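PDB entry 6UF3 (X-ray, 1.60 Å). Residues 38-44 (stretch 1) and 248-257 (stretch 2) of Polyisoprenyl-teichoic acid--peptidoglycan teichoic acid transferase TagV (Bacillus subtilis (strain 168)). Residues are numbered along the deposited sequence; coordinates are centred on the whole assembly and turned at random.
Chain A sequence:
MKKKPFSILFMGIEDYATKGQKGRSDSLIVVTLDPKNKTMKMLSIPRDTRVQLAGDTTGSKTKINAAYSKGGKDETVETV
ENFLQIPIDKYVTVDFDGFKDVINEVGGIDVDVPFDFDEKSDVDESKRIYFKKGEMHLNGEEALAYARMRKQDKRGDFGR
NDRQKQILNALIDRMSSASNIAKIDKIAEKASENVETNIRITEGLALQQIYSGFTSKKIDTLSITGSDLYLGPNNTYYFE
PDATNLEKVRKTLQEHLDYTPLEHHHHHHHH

Stretch 1 38-44: KTMKMLS
Stretch 2, residues 248-257: KVRKTLQEHL

Residues 39-44 form an extended strand, with phi between -92° and -147° and psi between 123° and 159°; Lys 38 precedes it in a left-handed turn conformation (54/46). Residues 248-257 belong to a helix that begins earlier in the chain. Its i to i+4 bonds measure 2.9 to 3.0 Å, as from Leu 253 N to Val 249 O at 2.9 Å and from His 256 N to Thr 252 O at 3.0 Å. The two axes approach to 9.9 Å, and their directions differ by 152°, so the segments run nearly antiparallel. The register is set by Lys 41 CA to Leu 253 CA, 7.7 Å, and Leu 43 CA to Val 249 CA, 8.9 Å. Strand alternation turns the CA-to-CB bonds of Thr 39, Lys 41 and Leu 43 toward the helix and those of Met 40 and Met 42 away.

Lys 41 and His 256 cover the most surface in this 358 Å² contact, 94 and 86 Å² respectively. Lys 41 adopts m, t, t, m, an extended run to CE that lays its methylenes across one face of the imidazole. Lys 41 CG stands 3.9 Å from the centroid of the His 256 ring, 19° off the ring normal, a CH-pi geometry; CE of Lys 41 lies 3.6 Å from CG of His 256. The long aliphatic part suits this position because it can cover the ring while NZ is hydrogen-bonded elsewhere in the structure. The same chain reaches Thr 252, with Lys 41 CD 4.0 Å from Thr 252 CG2.

His 256, with chi1 t (-167°) and chi2 -133°, presents its ring edge to Thr 39. Thr 39 OG1 and His 256 NE2 form a 2.8 Å hydrogen bond, for which chi1 of Thr 39 is p (58°); either atom could be the donor. Since ND1 is bonded elsewhere in the structure, both ring nitrogens of this buried histidine are satisfied.

Leu 43, covering 53 Å², closes the apolar end of the contact. With Leu 43 in its t, p rotamer (169°, 77°), Leu 43 CD2 lies 3.8 Å from Val 249 CG1 and 4.0 Å from Leu 253 CD1. Val 249 is t; Leu 253 is m, t, and although its CA-to-CB bond points sideways, its end comes nearer the strand. These buried, branched hydrocarbons pack without needing polar partners. Thr 252, m, directs OG1 back to Lys 248 O at 2.8 Å, satisfying its hydroxyl within the helix while its methyl meets Lys 41.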

# COMPACT_ATOMS: atom_id res chain seq x y z
N LYS A 38 -15.21 13.61 -3.08
CA LYS A 38 -15.04 12.33 -3.77
C LYS A 38 -13.70 12.26 -4.51
O LYS A 38 -13.63 11.84 -5.66
CB LYS A 38 -16.20 12.07 -4.75
CG LYS A 38 -17.55 11.92 -4.09
CD LYS A 38 -18.66 12.02 -5.13
CE LYS A 38 -19.72 10.95 -4.93
NZ LYS A 38 -20.20 10.87 -3.52
N THR A 39 -12.62 12.65 -3.82
CA THR A 39 -11.31 12.58 -4.46
C THR A 39 -10.36 11.71 -3.64
O THR A 39 -10.58 11.46 -2.45
CB THR A 39 -10.68 13.97 -4.65
OG1 THR A 39 -10.56 14.63 -3.38
CG2 THR A 39 -11.55 14.82 -5.59
N MET A 40 -9.31 11.23 -4.33
CA MET A 40 -8.27 10.38 -3.75
C MET A 40 -6.90 10.72 -4.33
O MET A 40 -6.77 11.07 -5.50
CB MET A 40 -8.49 8.89 -4.03
CG MET A 40 -9.65 8.23 -3.33
SD MET A 40 -9.46 6.43 -3.48
CE MET A 40 -11.19 5.94 -3.35
N LYS A 41 -5.87 10.53 -3.50
CA LYS A 41 -4.49 10.56 -3.96
C LYS A 41 -3.79 9.31 -3.45
O LYS A 41 -4.23 8.72 -2.45
CB LYS A 41 -3.75 11.82 -3.48
CG LYS A 41 -4.46 13.09 -3.90
CD LYS A 41 -3.57 14.33 -3.81
CE LYS A 41 -4.36 15.58 -4.12
NZ LYS A 41 -4.83 15.65 -5.53
N MET A 42 -2.74 8.89 -4.15
CA MET A 42 -2.05 7.64 -3.83
C MET A 42 -0.55 7.79 -4.02
O MET A 42 -0.10 8.44 -4.97
CB MET A 42 -2.56 6.47 -4.70
CG MET A 42 -1.89 5.12 -4.35
SD MET A 42 -2.42 3.71 -5.35
CE MET A 42 -4.17 3.66 -4.97
N LEU A 43 0.22 7.19 -3.10
CA LEU A 43 1.67 7.27 -3.13
C LEU A 43 2.25 5.96 -2.59
O LEU A 43 1.93 5.58 -1.47
CB LEU A 43 2.12 8.45 -2.27
CG LEU A 43 3.58 8.67 -1.89
CD1 LEU A 43 4.34 9.26 -3.07
CD2 LEU A 43 3.63 9.59 -0.69
N SER A 44 3.08 5.26 -3.38
CA SER A 44 3.83 4.16 -2.78
C SER A 44 5.18 4.65 -2.29
O SER A 44 5.72 5.62 -2.81
CB SER A 44 4.01 2.99 -3.76
OG SER A 44 4.73 3.37 -4.92
N LYS A 248 7.30 18.92 -2.08
CA LYS A 248 6.08 19.09 -2.87
C LYS A 248 5.05 18.00 -2.57
O LYS A 248 3.85 18.28 -2.48
CB LYS A 248 6.42 19.12 -4.37
CG LYS A 248 5.22 19.34 -5.29
CD LYS A 248 4.59 20.69 -5.05
CE LYS A 248 3.57 21.03 -6.13
NZ LYS A 248 2.95 22.35 -5.84
N VAL A 249 5.49 16.74 -2.45
CA VAL A 249 4.56 15.66 -2.10
C VAL A 249 3.90 15.96 -0.76
O VAL A 249 2.68 15.80 -0.60
CB VAL A 249 5.29 14.31 -2.07
CG1 VAL A 249 4.41 13.25 -1.39
CG2 VAL A 249 5.65 13.86 -3.46
N ARG A 250 4.71 16.36 0.23
CA ARG A 250 4.18 16.72 1.54
C ARG A 250 3.11 17.79 1.41
O ARG A 250 2.01 17.64 1.96
CB ARG A 250 5.31 17.21 2.45
CG ARG A 250 6.25 16.13 2.94
CD ARG A 250 7.42 16.73 3.72
NE ARG A 250 8.18 15.68 4.38
CZ ARG A 250 9.35 15.89 4.98
NH1 ARG A 250 9.90 17.11 4.99
NH2 ARG A 250 9.98 14.88 5.56
N LYS A 251 3.41 18.87 0.69
CA LYS A 251 2.45 19.97 0.58
C LYS A 251 1.18 19.51 -0.13
O LYS A 251 0.08 19.92 0.24
CB LYS A 251 3.08 21.15 -0.16
CG LYS A 251 3.76 22.16 0.76
CD LYS A 251 4.03 23.47 0.04
CE LYS A 251 5.30 23.39 -0.80
NZ LYS A 251 6.52 23.35 0.04
N THR A 252 1.33 18.65 -1.13
CA THR A 252 0.17 18.18 -1.88
C THR A 252 -0.75 17.33 -1.01
O THR A 252 -1.98 17.52 -1.01
CB THR A 252 0.64 17.39 -3.10
OG1 THR A 252 1.44 18.25 -3.92
CG2 THR A 252 -0.55 16.88 -3.92
N LEU A 253 -0.17 16.40 -0.25
CA LEU A 253 -0.97 15.56 0.64
C LEU A 253 -1.60 16.37 1.77
O LEU A 253 -2.76 16.16 2.13
CB LEU A 253 -0.11 14.43 1.21
CG LEU A 253 0.41 13.42 0.19
CD1 LEU A 253 1.25 12.35 0.84
CD2 LEU A 253 -0.75 12.80 -0.61
N GLN A 254 -0.83 17.30 2.34
CA GLN A 254 -1.35 18.20 3.36
C GLN A 254 -2.55 18.99 2.86
O GLN A 254 -3.57 19.10 3.55
CB GLN A 254 -0.25 19.14 3.83
CG GLN A 254 0.79 18.45 4.67
CD GLN A 254 2.08 19.22 4.77
OE1 GLN A 254 2.22 20.31 4.20
NE2 GLN A 254 3.04 18.66 5.50
N GLU A 255 -2.43 19.57 1.66
CA GLU A 255 -3.55 20.33 1.10
C GLU A 255 -4.75 19.42 0.88
O GLU A 255 -5.89 19.82 1.17
CB GLU A 255 -3.13 21.01 -0.20
N HIS A 256 -4.52 18.20 0.38
CA HIS A 256 -5.65 17.30 0.16
C HIS A 256 -6.34 16.97 1.47
O HIS A 256 -7.57 16.88 1.53
CB HIS A 256 -5.17 16.03 -0.53
CG HIS A 256 -6.29 15.18 -1.07
ND1 HIS A 256 -6.37 13.82 -0.86
CD2 HIS A 256 -7.39 15.52 -1.78
CE1 HIS A 256 -7.46 13.35 -1.44
NE2 HIS A 256 -8.10 14.36 -2.00
N LEU A 257 -5.58 16.84 2.55
CA LEU A 257 -6.13 16.48 3.86
C LEU A 257 -6.60 17.68 4.67
O LEU A 257 -7.12 17.49 5.77
CB LEU A 257 -5.08 15.70 4.67
CG LEU A 257 -4.67 14.32 4.16
CD1 LEU A 257 -3.44 13.81 4.94
CD2 LEU A 257 -5.80 13.30 4.30